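Local coordinates for glutamate--tRNA ligase (Elizabethkingia anophelis, PDB 6B1Z), which catalyses the ATP-dependent attachment of glutamate to its cognate tRNA, as a class I aminoacyl-tRNA synthetase, at residues A[18-23]-A[56-61]; A[67-72]-A[281-286]; A[277-282]-A[298-303]. One frame throughout, in Å; residues are numbered along the deposited sequence.

Overall arrangement
From the N terminus, the chain leaves strand 13-16, and the loop 18-23 meets the loop 56-61 in contact 1, which closes a short circuit through helix 26-41 and strand 45-48. Helix 62-73 starts directly afterwards and carries 67-72 into contact 2, a far longer closure to 281-286. Contact 3 opens on that same stretch, sharing Phe281 and Pro282, and joins the two sides of the small hairpin 285-286/293-294 beyond its strands. Contact 1 is in series with the others. Pro23 packs on Phe281 and Phe285, and a salt bridge from Glu68 to Arg298 couples contacts 2 and 3, tying the N-terminal catalytic core to the segment that follows helix 270-276.

Contact 1: residues A[18-23]-A[56-61]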
ATOM      1  N   PRO A  18       8.646 -10.498   1.642  1.00 26.35           N
ATOM      2  CA  PRO A  18       7.249 -10.877   1.843  1.00 28.31           C
ATOM      3  C   PRO A  18       7.055 -12.384   1.736  1.00 28.52           C
ATOM      4  O   PRO A  18       7.762 -13.090   1.000  1.00 23.68           O
ATOM      5  CB  PRO A  18       6.537 -10.155   0.694  1.00 20.77           C
ATOM      6  CG  PRO A  18       7.520 -10.242  -0.425  1.00 23.35           C
ATOM      7  CD  PRO A  18       8.886 -10.063   0.254  1.00 24.61           C
ATOM      8  N   SER A  19       6.098 -12.859   2.468  1.00 27.91           N
ATOM      9  CA  SER A  19       5.590 -14.213   2.296  1.00 28.15           C
ATOM     10  C   SER A  19       4.465 -14.226   1.264  1.00 34.87           C
ATOM     11  O   SER A  19       3.724 -13.242   1.129  1.00 30.59           O
ATOM     12  CB  SER A  19       5.075 -14.770   3.623  1.00 37.54           C
ATOM     13  OG  SER A  19       4.149 -13.886   4.231  1.00 38.33           O
ATOM     14  N   PRO A  20       4.336 -15.361   0.480  1.00 32.32           N
ATOM     15  CA  PRO A  20       3.260 -15.493  -0.517  1.00 35.39           C
ATOM     16  C   PRO A  20       1.946 -15.930   0.119  1.00 31.67           C
ATOM     17  O   PRO A  20       1.386 -16.984  -0.200  1.00 34.01           O
ATOM     18  CB  PRO A  20       3.834 -16.551  -1.471  1.00 29.66           C
ATOM     19  CG  PRO A  20       4.570 -17.454  -0.563  1.00 30.69           C
ATOM     20  CD  PRO A  20       5.223 -16.536   0.464  1.00 32.11           C
ATOM     21  N   THR A  21       1.442 -15.097   1.030  1.00 33.81           N
ATOM     22  CA  THR A  21       0.349 -15.450   1.926  1.00 36.15           C
ATOM     23  C   THR A  21      -0.832 -14.488   1.791  1.00 37.99           C
ATOM     24  O   THR A  21      -1.627 -14.339   2.720  1.00 46.64           O
ATOM     25  CB  THR A  21       0.842 -15.485   3.374  1.00 36.34           C
ATOM     26  OG1 THR A  21       1.500 -14.250   3.686  1.00 36.54           O
ATOM     27  CG2 THR A  21       1.826 -16.642   3.584  1.00 34.66           C
ATOM     28  N   GLY A  22      -0.970 -13.845   0.635  1.00 34.52           N
ATOM     29  CA  GLY A  22      -1.995 -12.843   0.442  1.00 34.68           C
ATOM     30  C   GLY A  22      -1.416 -11.577  -0.159  1.00 30.58           C
ATOM     31  O   GLY A  22      -0.252 -11.542  -0.565  1.00 30.58           O
ATOM     32  N   PRO A  23      -2.209 -10.511  -0.216  1.00 31.66           N
ATOM     33  CA  PRO A  23      -1.747  -9.279  -0.861  1.00 26.29           C
ATOM     34  C   PRO A  23      -0.856  -8.447   0.050  1.00 24.94           C
ATOM     35  O   PRO A  23      -0.862  -8.581   1.275  1.00 31.84           O
ATOM     36  CB  PRO A  23      -3.050  -8.535  -1.155  1.00 25.51           C
ATOM     37  CG  PRO A  23      -3.944  -8.948  -0.020  1.00 31.46           C
ATOM     38  CD  PRO A  23      -3.594 -10.397   0.272  1.00 37.05           C
ATOM     39  N   GLN A  56       1.581 -24.206   4.322  1.00 50.29           N
ATOM     40  CA  GLN A  56       0.145 -24.270   4.558  1.00 58.32           C
ATOM     41  C   GLN A  56      -0.518 -22.898   4.603  1.00 51.32           C
ATOM     42  O   GLN A  56      -1.751 -22.829   4.666  1.00 59.16           O
ATOM     43  CB  GLN A  56      -0.150 -25.038   5.851  1.00 63.84           C
ATOM     44  CG  GLN A  56       0.261 -24.340   7.135  1.00 63.60           C
ATOM     45  CD  GLN A  56       0.049 -25.218   8.356  1.00 74.96           C
ATOM     46  OE1 GLN A  56       0.504 -26.362   8.398  1.00 75.74           O
ATOM     47  NE2 GLN A  56      -0.657 -24.691   9.352  1.00 77.41           N
ATOM     48  N   ARG A  57       0.250 -21.811   4.567  1.00 42.51           N
ATOM     49  CA  ARG A  57      -0.318 -20.474   4.487  1.00 44.23           C
ATOM     50  C   ARG A  57      -0.196 -19.877   3.089  1.00 46.21           C
ATOM     51  O   ARG A  57      -0.518 -18.698   2.896  1.00 42.32           O
ATOM     52  CB  ARG A  57       0.341 -19.556   5.519  1.00 51.45           C
ATOM     53  CG  ARG A  57       0.009 -19.930   6.959  1.00 63.72           C
ATOM     54  CD  ARG A  57       0.412 -18.836   7.939  1.00 72.36           C
ATOM     55  NE  ARG A  57      -0.136 -17.532   7.569  1.00 77.33           N
ATOM     56  CZ  ARG A  57       0.595 -16.511   7.133  1.00 74.53           C
ATOM     57  NH1 ARG A  57       1.912 -16.637   7.020  1.00 73.06           N
ATOM     58  NH2 ARG A  57       0.011 -15.363   6.815  1.00 71.48           N
ATOM     59  N   TYR A  58       0.243 -20.670   2.116  1.00 41.96           N
ATOM     60  CA  TYR A  58       0.484 -20.173   0.769  1.00 40.76           C
ATOM     61  C   TYR A  58      -0.828 -19.830   0.073  1.00 47.48           C
ATOM     62  O   TYR A  58      -1.816 -20.558   0.179  1.00 48.40           O
ATOM     63  CB  TYR A  58       1.255 -21.217  -0.038  1.00 49.18           C
ATOM     64  CG  TYR A  58       1.252 -20.987  -1.531  1.00 54.03           C
ATOM     65  CD1 TYR A  58       2.072 -20.023  -2.108  1.00 57.71           C
ATOM     66  CD2 TYR A  58       0.441 -21.748  -2.366  1.00 48.39           C
ATOM     67  CE1 TYR A  58       2.075 -19.814  -3.474  1.00 60.57           C
ATOM     68  CE2 TYR A  58       0.438 -21.547  -3.735  1.00 54.06           C
ATOM     69  CZ  TYR A  58       1.258 -20.579  -4.282  1.00 62.24           C
ATOM     70  OH  TYR A  58       1.261 -20.374  -5.643  1.00 68.89           O
ATOM     71  N   VAL A  59      -0.833 -18.708  -0.637  1.00 40.74           N
ATOM     72  CA  VAL A  59      -1.981 -18.263  -1.414  1.00 43.95           C
ATOM     73  C   VAL A  59      -1.555 -18.218  -2.876  1.00 44.38           C
ATOM     74  O   VAL A  59      -0.628 -17.479  -3.223  1.00 45.18           O
ATOM     75  CB  VAL A  59      -2.490 -16.888  -0.951  1.00 45.17           C
ATOM     76  CG1 VAL A  59      -3.688 -16.455  -1.789  1.00 43.07           C
ATOM     77  CG2 VAL A  59      -2.843 -16.925   0.528  1.00 46.08           C
ATOM     78  N   PRO A  60      -2.181 -18.993  -3.761  1.00 44.61           N
ATOM     79  CA  PRO A  60      -1.766 -18.989  -5.170  1.00 42.75           C
ATOM     80  C   PRO A  60      -1.851 -17.593  -5.774  1.00 39.39           C
ATOM     81  O   PRO A  60      -2.839 -16.877  -5.593  1.00 45.96           O
ATOM     82  CB  PRO A  60      -2.753 -19.958  -5.832  1.00 47.77           C
ATOM     83  CG  PRO A  60      -3.180 -20.870  -4.725  1.00 51.48           C
ATOM     84  CD  PRO A  60      -3.215 -20.008  -3.488  1.00 49.25           C
ATOM     85  N   GLY A  61      -0.788 -17.203  -6.476  1.00 39.70           N
ATOM     86  CA  GLY A  61      -0.719 -15.912  -7.124  1.00 42.55           C
ATOM     87  C   GLY A  61      -0.079 -14.807  -6.310  1.00 44.46           C
ATOM     88  O   GLY A  61       0.020 -13.676  -6.807  1.00 36.15           O
TER
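The carbonyl oxygen of Pro20 takes the backbone N-H of Val59 at 2.8 Å from Val59 N to Pro20 O, nearly straight at 165°. The same oxygen also receives a weaker CA-H contact from Tyr58, with Tyr58 CA 3.5 Å from Pro20 O. A second CA-H contact runs the opposite way, from Thr21 to the carbonyl of Arg57. Pro20 is the centre of an inverse gamma turn, closed by a weak bond from Thr21 N to Ser19 O.

This turn belongs to the loop between strand 13-16 and helix 26-41, the place in class I synthetases that leads into the HIGH-type signature of the nucleotide-binding fold. Ser62 OG, just past the second segment, hydrogen-bonds both Gly22 N and Val59 O and so links the two loops again.

Among side chains, Thr21 CG2 sits over one face of the Arg57 guanidinium, 3.4 Å from Arg57 NH1. Thr21 OG1 lies between the backbone N and the carbonyl carbon (chi1 53°), where it shares a hydrogen bond with Ser19 OG at 2.7 Å. Val59 CG2 presses on the backbone at Thr21 C, 3.4 Å away, and also touches Gly22 N. Pro20 CG meets the edge of the Tyr58 ring in its plane, 3.9 Å from Tyr58 CD1, while Pro60 N lies above one face of that ring.

Contact 2: residues A[67-72]-A[281-286]; sequences MEALEW and FPLNFT
Leu283 pushes its CD1 methyl against the helix backbone beside Ala69, and this is where the packing is tight: Leu283 CD1 is 3.5 Å from Ala69 N. The same methyl reaches the aliphatic part of Glu68, 3.7 Å from Glu68 CG, and lies 3.9 Å from Ala69 CB. The small Ala69 side chain, pointing at the loop, lets the two segments come close. It also receives the ring of Pro282, whose CG is 4.0 Å from Ala69 CB.

Toward Trp72 the fit is looser. The Leu283 and Trp72 side chains run past each other in opposite directions, with Leu283 CD2 4.1 Å from Trp72 CE3, and Pro282 CB is 4.2 Å from Trp72 CZ3. The other edge of the contact, at Glu68, is exposed. With CG anti to the backbone N (chi1 -174°) and the chain extended beyond it, this side chain lays its methylenes across Leu283, while its OE2 makes a salt bridge with Arg298 NH1.

The contact seats helix 62-73 of the catalytic domain on the loop just before strand 285-286. Across the two segments the contact is van der Waals, mostly carbon on carbon, which sets distance more than direction. Directional ties come from neighbours at its borders, namely Arg298 on Glu68 and the hydroxyl of Tyr65, hydrogen-bonded to Leu283 O, which probably fix how the loop is turned on the helix.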
ATOM      1  N   MET A  67       5.126  -9.020  -7.529  1.00 19.58           N
ATOM      2  CA  MET A  67       5.861  -8.503  -8.681  1.00 20.17           C
ATOM      3  C   MET A  67       5.033  -7.477  -9.450  1.00 18.59           C
ATOM      4  O   MET A  67       5.554  -6.422  -9.841  1.00 21.30           O
ATOM      5  CB  MET A  67       6.301  -9.654  -9.595  1.00 24.21           C
ATOM      6  CG  MET A  67       7.477 -10.459  -9.047  1.00 25.09           C
ATOM      7  SD  MET A  67       8.942  -9.450  -8.750  1.00 23.80           S
ATOM      8  CE  MET A  67       9.328  -8.880 -10.412  1.00 28.06           C
ATOM      9  N   GLU A  68       3.736  -7.751  -9.654  1.00 18.29           N
ATOM     10  CA  GLU A  68       2.885  -6.810 -10.380  1.00 18.52           C
ATOM     11  C   GLU A  68       2.764  -5.487  -9.632  1.00 17.81           C
ATOM     12  O   GLU A  68       2.768  -4.415 -10.245  1.00 18.81           O
ATOM     13  CB  GLU A  68       1.505  -7.422 -10.634  1.00 20.19           C
ATOM     14  CG  GLU A  68       0.600  -6.561 -11.516  1.00 27.88           C
ATOM     15  CD  GLU A  68      -0.730  -7.231 -11.843  1.00 33.41           C
ATOM     16  OE1 GLU A  68      -0.860  -8.458 -11.630  1.00 33.61           O
ATOM     17  OE2 GLU A  68      -1.648  -6.528 -12.320  1.00 38.49           O
ATOM     18  N   ALA A  69       2.688  -5.537  -8.301  1.00 17.59           N
ATOM     19  CA  ALA A  69       2.562  -4.295  -7.538  1.00 18.14           C
ATOM     20  C   ALA A  69       3.852  -3.494  -7.575  1.00 15.95           C
ATOM     21  O   ALA A  69       3.822  -2.269  -7.744  1.00 19.49           O
ATOM     22  CB  ALA A  69       2.169  -4.605  -6.095  1.00 17.75           C
ATOM     23  N   LEU A  70       4.993  -4.167  -7.411  1.00 19.52           N
ATOM     24  CA  LEU A  70       6.271  -3.474  -7.505  1.00 16.88           C
ATOM     25  C   LEU A  70       6.477  -2.887  -8.895  1.00 20.05           C
ATOM     26  O   LEU A  70       6.993  -1.771  -9.028  1.00 21.56           O
ATOM     27  CB  LEU A  70       7.414  -4.430  -7.151  1.00 19.76           C
ATOM     28  CG  LEU A  70       7.450  -4.983  -5.731  1.00 18.92           C
ATOM     29  CD1 LEU A  70       8.599  -5.979  -5.625  1.00 20.87           C
ATOM     30  CD2 LEU A  70       7.614  -3.836  -4.731  1.00 20.64           C
ATOM     31  N   GLU A  71       6.064  -3.618  -9.944  1.00 17.43           N
ATOM     32  CA  GLU A  71       6.173  -3.101 -11.310  1.00 17.63           C
ATOM     33  C   GLU A  71       5.273  -1.886 -11.516  1.00 22.71           C
ATOM     34  O   GLU A  71       5.674  -0.911 -12.170  1.00 23.46           O
ATOM     35  CB  GLU A  71       5.854  -4.221 -12.311  1.00 21.74           C
ATOM     36  CG  GLU A  71       6.964  -5.300 -12.373  1.00 28.45           C
ATOM     37  CD  GLU A  71       6.536  -6.618 -13.031  1.00 35.29           C
ATOM     38  OE1 GLU A  71       5.369  -6.740 -13.452  1.00 40.29           O
ATOM     39  OE2 GLU A  71       7.381  -7.542 -13.125  1.00 32.49           O
ATOM     40  N   TRP A  72       4.054  -1.921 -10.962  1.00 19.18           N
ATOM     41  CA  TRP A  72       3.134  -0.797 -11.104  1.00 18.53           C
ATOM     42  C   TRP A  72       3.718   0.474 -10.500  1.00 20.40           C
ATOM     43  O   TRP A  72       3.612   1.560 -11.090  1.00 23.47           O
ATOM     44  CB  TRP A  72       1.785  -1.142 -10.444  1.00 20.91           C
ATOM     45  CG  TRP A  72       0.781  -0.008 -10.461  1.00 19.66           C
ATOM     46  CD1 TRP A  72       0.269   0.611 -11.565  1.00 21.44           C
ATOM     47  CD2 TRP A  72       0.155   0.620  -9.329  1.00 16.67           C
ATOM     48  NE1 TRP A  72      -0.619   1.591 -11.197  1.00 22.21           N
ATOM     49  CE2 TRP A  72      -0.703   1.620  -9.829  1.00 18.36           C
ATOM     50  CE3 TRP A  72       0.251   0.441  -7.942  1.00 19.62           C
ATOM     51  CZ2 TRP A  72      -1.471   2.433  -9.001  1.00 18.49           C
ATOM     52  CZ3 TRP A  72      -0.514   1.262  -7.112  1.00 19.38           C
ATOM     53  CH2 TRP A  72      -1.358   2.245  -7.649  1.00 17.66           C
ATOM     54  N   PHE A 281      -5.202  -2.392  -0.316  1.00 21.76           N
ATOM     55  CA  PHE A 281      -4.172  -3.090  -1.076  1.00 18.81           C
ATOM     56  C   PHE A 281      -3.833  -2.302  -2.338  1.00 20.59           C
ATOM     57  O   PHE A 281      -4.702  -1.610  -2.879  1.00 18.52           O
ATOM     58  CB  PHE A 281      -4.664  -4.493  -1.458  1.00 17.64           C
ATOM     59  CG  PHE A 281      -5.225  -5.273  -0.296  1.00 24.34           C
ATOM     60  CD1 PHE A 281      -4.528  -5.365   0.902  1.00 22.99           C
ATOM     61  CD2 PHE A 281      -6.462  -5.889  -0.401  1.00 27.70           C
ATOM     62  CE1 PHE A 281      -5.048  -6.087   1.973  1.00 27.15           C
ATOM     63  CE2 PHE A 281      -6.991  -6.610   0.666  1.00 34.20           C
ATOM     64  CZ  PHE A 281      -6.280  -6.703   1.850  1.00 30.50           C
ATOM     65  N   PRO A 282      -2.590  -2.377  -2.839  1.00 17.13           N
ATOM     66  CA  PRO A 282      -2.273  -1.623  -4.069  1.00 15.84           C
ATOM     67  C   PRO A 282      -3.068  -2.082  -5.281  1.00 17.23           C
ATOM     68  O   PRO A 282      -3.463  -1.246  -6.106  1.00 17.16           O
ATOM     69  CB  PRO A 282      -0.759  -1.851  -4.244  1.00 17.39           C
ATOM     70  CG  PRO A 282      -0.478  -3.138  -3.487  1.00 15.73           C
ATOM     71  CD  PRO A 282      -1.413  -3.088  -2.301  1.00 16.51           C
ATOM     72  N   LEU A 283      -3.325  -3.388  -5.403  1.00 17.00           N
ATOM     73  CA  LEU A 283      -4.014  -3.976  -6.543  1.00 17.34           C
ATOM     74  C   LEU A 283      -5.193  -4.797  -6.049  1.00 18.11           C
ATOM     75  O   LEU A 283      -5.230  -5.237  -4.895  1.00 19.76           O
ATOM     76  CB  LEU A 283      -3.079  -4.884  -7.361  1.00 18.46           C
ATOM     77  CG  LEU A 283      -1.643  -4.430  -7.594  1.00 17.15           C
ATOM     78  CD1 LEU A 283      -0.857  -5.520  -8.331  1.00 24.06           C
ATOM     79  CD2 LEU A 283      -1.606  -3.142  -8.388  1.00 19.77           C
ATOM     80  N   ASN A 284      -6.146  -5.027  -6.957  1.00 20.51           N
ATOM     81  CA  ASN A 284      -7.263  -5.925  -6.691  1.00 19.55           C
ATOM     82  C   ASN A 284      -6.782  -7.240  -6.088  1.00 22.33           C
ATOM     83  O   ASN A 284      -5.831  -7.848  -6.586  1.00 26.83           O
ATOM     84  CB  ASN A 284      -8.009  -6.226  -7.990  1.00 23.83           C
ATOM     85  CG  ASN A 284      -9.081  -5.212  -8.310  1.00 28.37           C
ATOM     86  OD1 ASN A 284      -9.084  -4.104  -7.788  1.00 25.40           O
ATOM     87  ND2 ASN A 284     -10.002  -5.594  -9.183  1.00 29.58           N
ATOM     88  N   PHE A 285      -7.447  -7.680  -5.021  1.00 21.20           N
ATOM     89  CA  PHE A 285      -7.212  -9.009  -4.457  1.00 26.26           C
ATOM     90  C   PHE A 285      -8.534  -9.724  -4.228  1.00 31.18           C
ATOM     91  O   PHE A 285      -9.390  -9.229  -3.487  1.00 25.34           O
ATOM     92  CB  PHE A 285      -6.437  -8.936  -3.145  1.00 23.47           C
ATOM     93  CG  PHE A 285      -6.207 -10.281  -2.521  1.00 28.04           C
ATOM     94  CD1 PHE A 285      -5.295 -11.166  -3.076  1.00 36.52           C
ATOM     95  CD2 PHE A 285      -6.924 -10.671  -1.400  1.00 29.91           C
ATOM     96  CE1 PHE A 285      -5.090 -12.423  -2.510  1.00 35.72           C
ATOM     97  CE2 PHE A 285      -6.724 -11.924  -0.824  1.00 37.50           C
ATOM     98  CZ  PHE A 285      -5.805 -12.799  -1.382  1.00 36.93           C
ATOM     99  N   THR A 286      -8.675 -10.912  -4.814  1.00 30.01           N
ATOM    100  CA  THR A 286      -9.851 -11.754  -4.619  1.00 36.11           C
ATOM    101  C   THR A 286      -9.534 -12.803  -3.559  1.00 38.92           C
ATOM    102  O   THR A 286      -8.622 -13.616  -3.740  1.00 38.23           O
ATOM    103  CB  THR A 286     -10.261 -12.418  -5.931  1.00 38.23           C
ATOM    104  OG1 THR A 286     -10.530 -11.406  -6.916  1.00 34.74           O
ATOM    105  CG2 THR A 286     -11.503 -13.281  -5.727  1.00 42.38           C
TER

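Contact 3: residues A[277-282]-A[298-303]; sequences GFPVFP and REEGYL
Pro282 O receives the backbone N-H of Arg298, the single hydrogen bond between these two segments. Arg298 N lies 2.9 Å from Pro282 O, with an almost linear N-H...O angle of 173°. Arg298 CB also touches this oxygen, at 3.6 Å from Pro282 O. A backbone bond between Phe281 and Tyr297, just before the second segment, adds a further link.

The charged interactions involve Arg298 and its neighbour Glu299. Arg298 NH2 bridges to Glu299 OE2 at 3.0 Å; the carboxylate oxygen sits in the guanidinium plane, but the nitrogen comes from above the carboxylate plane, 52° out of it. The Glu299 chain bends at chi2 (88°), which places its CD at the edge of the guanidinium. Glu299 OE2 probably also accepts from Asn284 N, which would give it two donors, while Arg298 turns its NH1 to Glu68 of helix 62-73.

The apolar part lies at the other end. Pro279 and Tyr302 meet tip to tip, with Pro279 CG 4.1 Å from Tyr302 CE1, and Glu300 CG comes within 4.4 Å of Pro279 CG. The Tyr302 ring also makes edge-to-face contacts with Tyr297 and Phe400.

A type I beta turn from Arg298 to Gly301, with Gly301 N bonded to Arg298 O at 3.1 Å, swings the chain from the hydrogen bond round to this tyrosine, and Leu303 takes the N-cap position of helix 304-312. The two segments flank the small hairpin 285-286/293-294 and are joined beyond it, in the region following the KMSKS-type signature, which runs into the start of helix 270-276, consistent with the stem-contact fold of class I glutamyl-tRNA synthetases.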
ATOM      1  N   GLY A 277     -14.072   3.977   3.603  1.00 49.60           N
ATOM      2  CA  GLY A 277     -14.134   4.049   2.155  1.00 53.50           C
ATOM      3  C   GLY A 277     -12.837   4.375   1.438  1.00 49.86           C
ATOM      4  O   GLY A 277     -12.812   5.237   0.554  1.00 49.85           O
ATOM      5  N   PHE A 278     -11.748   3.711   1.797  1.00 35.36           N
ATOM      6  CA  PHE A 278     -10.522   3.794   1.023  1.00 29.51           C
ATOM      7  C   PHE A 278      -9.952   2.390   0.883  1.00 18.79           C
ATOM      8  O   PHE A 278     -10.255   1.503   1.689  1.00 21.63           O
ATOM      9  CB  PHE A 278      -9.484   4.752   1.640  1.00 30.21           C
ATOM     10  CG  PHE A 278      -9.105   4.432   3.065  1.00 27.85           C
ATOM     11  CD1 PHE A 278      -8.123   3.487   3.347  1.00 28.23           C
ATOM     12  CD2 PHE A 278      -9.691   5.115   4.121  1.00 32.91           C
ATOM     13  CE1 PHE A 278      -7.768   3.204   4.658  1.00 28.67           C
ATOM     14  CE2 PHE A 278      -9.338   4.840   5.431  1.00 28.17           C
ATOM     15  CZ  PHE A 278      -8.371   3.879   5.700  1.00 27.10           C
ATOM     16  N   PRO A 279      -9.152   2.150  -0.148  1.00 19.74           N
ATOM     17  CA  PRO A 279      -8.610   0.809  -0.359  1.00 20.17           C
ATOM     18  C   PRO A 279      -7.476   0.523   0.612  1.00 23.77           C
ATOM     19  O   PRO A 279      -6.903   1.417   1.244  1.00 22.22           O
ATOM     20  CB  PRO A 279      -8.118   0.841  -1.813  1.00 20.83           C
ATOM     21  CG  PRO A 279      -7.896   2.271  -2.121  1.00 25.27           C
ATOM     22  CD  PRO A 279      -8.801   3.080  -1.238  1.00 21.45           C
ATOM     23  N   VAL A 280      -7.173  -0.761   0.743  1.00 22.33           N
ATOM     24  CA  VAL A 280      -6.101  -1.185   1.631  1.00 23.68           C
ATOM     25  C   VAL A 280      -4.985  -1.924   0.909  1.00 21.71           C
ATOM     26  O   VAL A 280      -3.881  -2.040   1.470  1.00 22.13           O
ATOM     27  CB  VAL A 280      -6.647  -2.039   2.792  1.00 25.77           C
ATOM     28  CG1 VAL A 280      -7.493  -1.172   3.718  1.00 32.40           C
ATOM     29  CG2 VAL A 280      -7.448  -3.219   2.263  1.00 30.00           C
ATOM     30  N   PHE A 281      -5.202  -2.392  -0.316  1.00 21.76           N
ATOM     31  CA  PHE A 281      -4.172  -3.090  -1.076  1.00 18.81           C
ATOM     32  C   PHE A 281      -3.833  -2.302  -2.338  1.00 20.59           C
ATOM     33  O   PHE A 281      -4.702  -1.610  -2.879  1.00 18.52           O
ATOM     34  CB  PHE A 281      -4.664  -4.493  -1.458  1.00 17.64           C
ATOM     35  CG  PHE A 281      -5.225  -5.273  -0.296  1.00 24.34           C
ATOM     36  CD1 PHE A 281      -4.528  -5.365   0.902  1.00 22.99           C
ATOM     37  CD2 PHE A 281      -6.462  -5.889  -0.401  1.00 27.70           C
ATOM     38  CE1 PHE A 281      -5.048  -6.087   1.973  1.00 27.15           C
ATOM     39  CE2 PHE A 281      -6.991  -6.610   0.666  1.00 34.20           C
ATOM     40  CZ  PHE A 281      -6.280  -6.703   1.850  1.00 30.50           C
ATOM     41  N   PRO A 282      -2.590  -2.377  -2.839  1.00 17.13           N
ATOM     42  CA  PRO A 282      -2.273  -1.623  -4.069  1.00 15.84           C
ATOM     43  C   PRO A 282      -3.068  -2.082  -5.281  1.00 17.23           C
ATOM     44  O   PRO A 282      -3.463  -1.246  -6.106  1.00 17.16           O
ATOM     45  CB  PRO A 282      -0.759  -1.851  -4.244  1.00 17.39           C
ATOM     46  CG  PRO A 282      -0.478  -3.138  -3.487  1.00 15.73           C
ATOM     47  CD  PRO A 282      -1.413  -3.088  -2.301  1.00 16.51           C
ATOM     48  N   ARG A 298      -4.889   0.960  -7.383  1.00 14.42           N
ATOM     49  CA  ARG A 298      -4.752   1.119  -8.830  1.00 16.67           C
ATOM     50  C   ARG A 298      -6.117   1.150  -9.512  1.00 17.70           C
ATOM     51  O   ARG A 298      -6.412   2.055 -10.303  1.00 18.98           O
ATOM     52  CB  ARG A 298      -3.883  -0.002  -9.408  1.00 17.89           C
ATOM     53  CG  ARG A 298      -3.742   0.082 -10.938  1.00 18.01           C
ATOM     54  CD  ARG A 298      -2.984  -1.111 -11.510  1.00 22.42           C
ATOM     55  NE  ARG A 298      -3.677  -2.363 -11.220  1.00 23.69           N
ATOM     56  CZ  ARG A 298      -3.206  -3.564 -11.542  1.00 24.27           C
ATOM     57  NH1 ARG A 298      -2.050  -3.665 -12.184  1.00 24.60           N
ATOM     58  NH2 ARG A 298      -3.885  -4.654 -11.217  1.00 24.77           N
ATOM     59  N   GLU A 299      -6.971   0.184  -9.199  1.00 16.15           N
ATOM     60  CA  GLU A 299      -8.255   0.085  -9.874  1.00 16.07           C
ATOM     61  C   GLU A 299      -9.223   1.173  -9.430  1.00 21.69           C
ATOM     62  O   GLU A 299     -10.138   1.515 -10.192  1.00 21.51           O
ATOM     63  CB  GLU A 299      -8.849  -1.299  -9.635  1.00 19.83           C
ATOM     64  CG  GLU A 299      -8.062  -2.430 -10.321  1.00 19.51           C
ATOM     65  CD  GLU A 299      -6.916  -2.993  -9.472  1.00 24.93           C
ATOM     66  OE1 GLU A 299      -6.495  -2.350  -8.487  1.00 20.21           O
ATOM     67  OE2 GLU A 299      -6.453  -4.116  -9.782  1.00 26.03           O
ATOM     68  N   GLU A 300      -9.030   1.733  -8.233  1.00 18.08           N
ATOM     69  CA  GLU A 300      -9.835   2.860  -7.772  1.00 17.16           C
ATOM     70  C   GLU A 300      -9.389   4.181  -8.380  1.00 20.36           C
ATOM     71  O   GLU A 300     -10.003   5.215  -8.092  1.00 20.98           O
ATOM     72  CB  GLU A 300      -9.789   2.956  -6.239  1.00 17.28           C
ATOM     73  CG  GLU A 300     -10.592   1.862  -5.542  1.00 19.65           C
ATOM     74  CD  GLU A 300     -12.078   1.936  -5.860  1.00 38.95           C
ATOM     75  OE1 GLU A 300     -12.651   3.038  -5.771  1.00 40.20           O
ATOM     76  OE2 GLU A 300     -12.669   0.898  -6.217  1.00 47.81           O
ATOM     77  N   GLY A 301      -8.362   4.186  -9.221  1.00 16.43           N
ATOM     78  CA  GLY A 301      -7.971   5.393  -9.922  1.00 17.45           C
ATOM     79  C   GLY A 301      -6.849   6.190  -9.294  1.00 17.32           C
ATOM     80  O   GLY A 301      -6.605   7.326  -9.725  1.00 16.57           O
ATOM     81  N   TYR A 302      -6.146   5.635  -8.307  1.00 17.06           N
ATOM     82  CA  TYR A 302      -4.987   6.331  -7.753  1.00 16.39           C
ATOM     83  C   TYR A 302      -3.817   6.210  -8.716  1.00 19.12           C
ATOM     84  O   TYR A 302      -3.529   5.125  -9.229  1.00 19.18           O
ATOM     85  CB  TYR A 302      -4.613   5.776  -6.370  1.00 15.33           C
ATOM     86  CG  TYR A 302      -5.573   6.188  -5.274  1.00 15.91           C
ATOM     87  CD1 TYR A 302      -6.749   5.478  -5.045  1.00 15.39           C
ATOM     88  CD2 TYR A 302      -5.300   7.292  -4.459  1.00 19.22           C
ATOM     89  CE1 TYR A 302      -7.627   5.838  -4.040  1.00 20.13           C
ATOM     90  CE2 TYR A 302      -6.189   7.664  -3.440  1.00 17.41           C
ATOM     91  CZ  TYR A 302      -7.344   6.943  -3.250  1.00 19.56           C
ATOM     92  OH  TYR A 302      -8.229   7.306  -2.253  1.00 23.00           O
ATOM     93  N   LEU A 303      -3.186   7.339  -9.021  1.00 15.42           N
ATOM     94  CA  LEU A 303      -2.051   7.344  -9.924  1.00 15.14           C
ATOM     95  C   LEU A 303      -0.837   6.809  -9.169  1.00 16.57           C
ATOM     96  O   LEU A 303      -0.651   7.150  -8.004  1.00 15.90           O
ATOM     97  CB  LEU A 303      -1.783   8.765 -10.424  1.00 19.24           C
ATOM     98  CG  LEU A 303      -2.982   9.427 -11.110  1.00 21.08           C
ATOM     99  CD1 LEU A 303      -2.727  10.918 -11.280  1.00 21.87           C
ATOM    100  CD2 LEU A 303      -3.261   8.756 -12.445  1.00 23.26           C
TER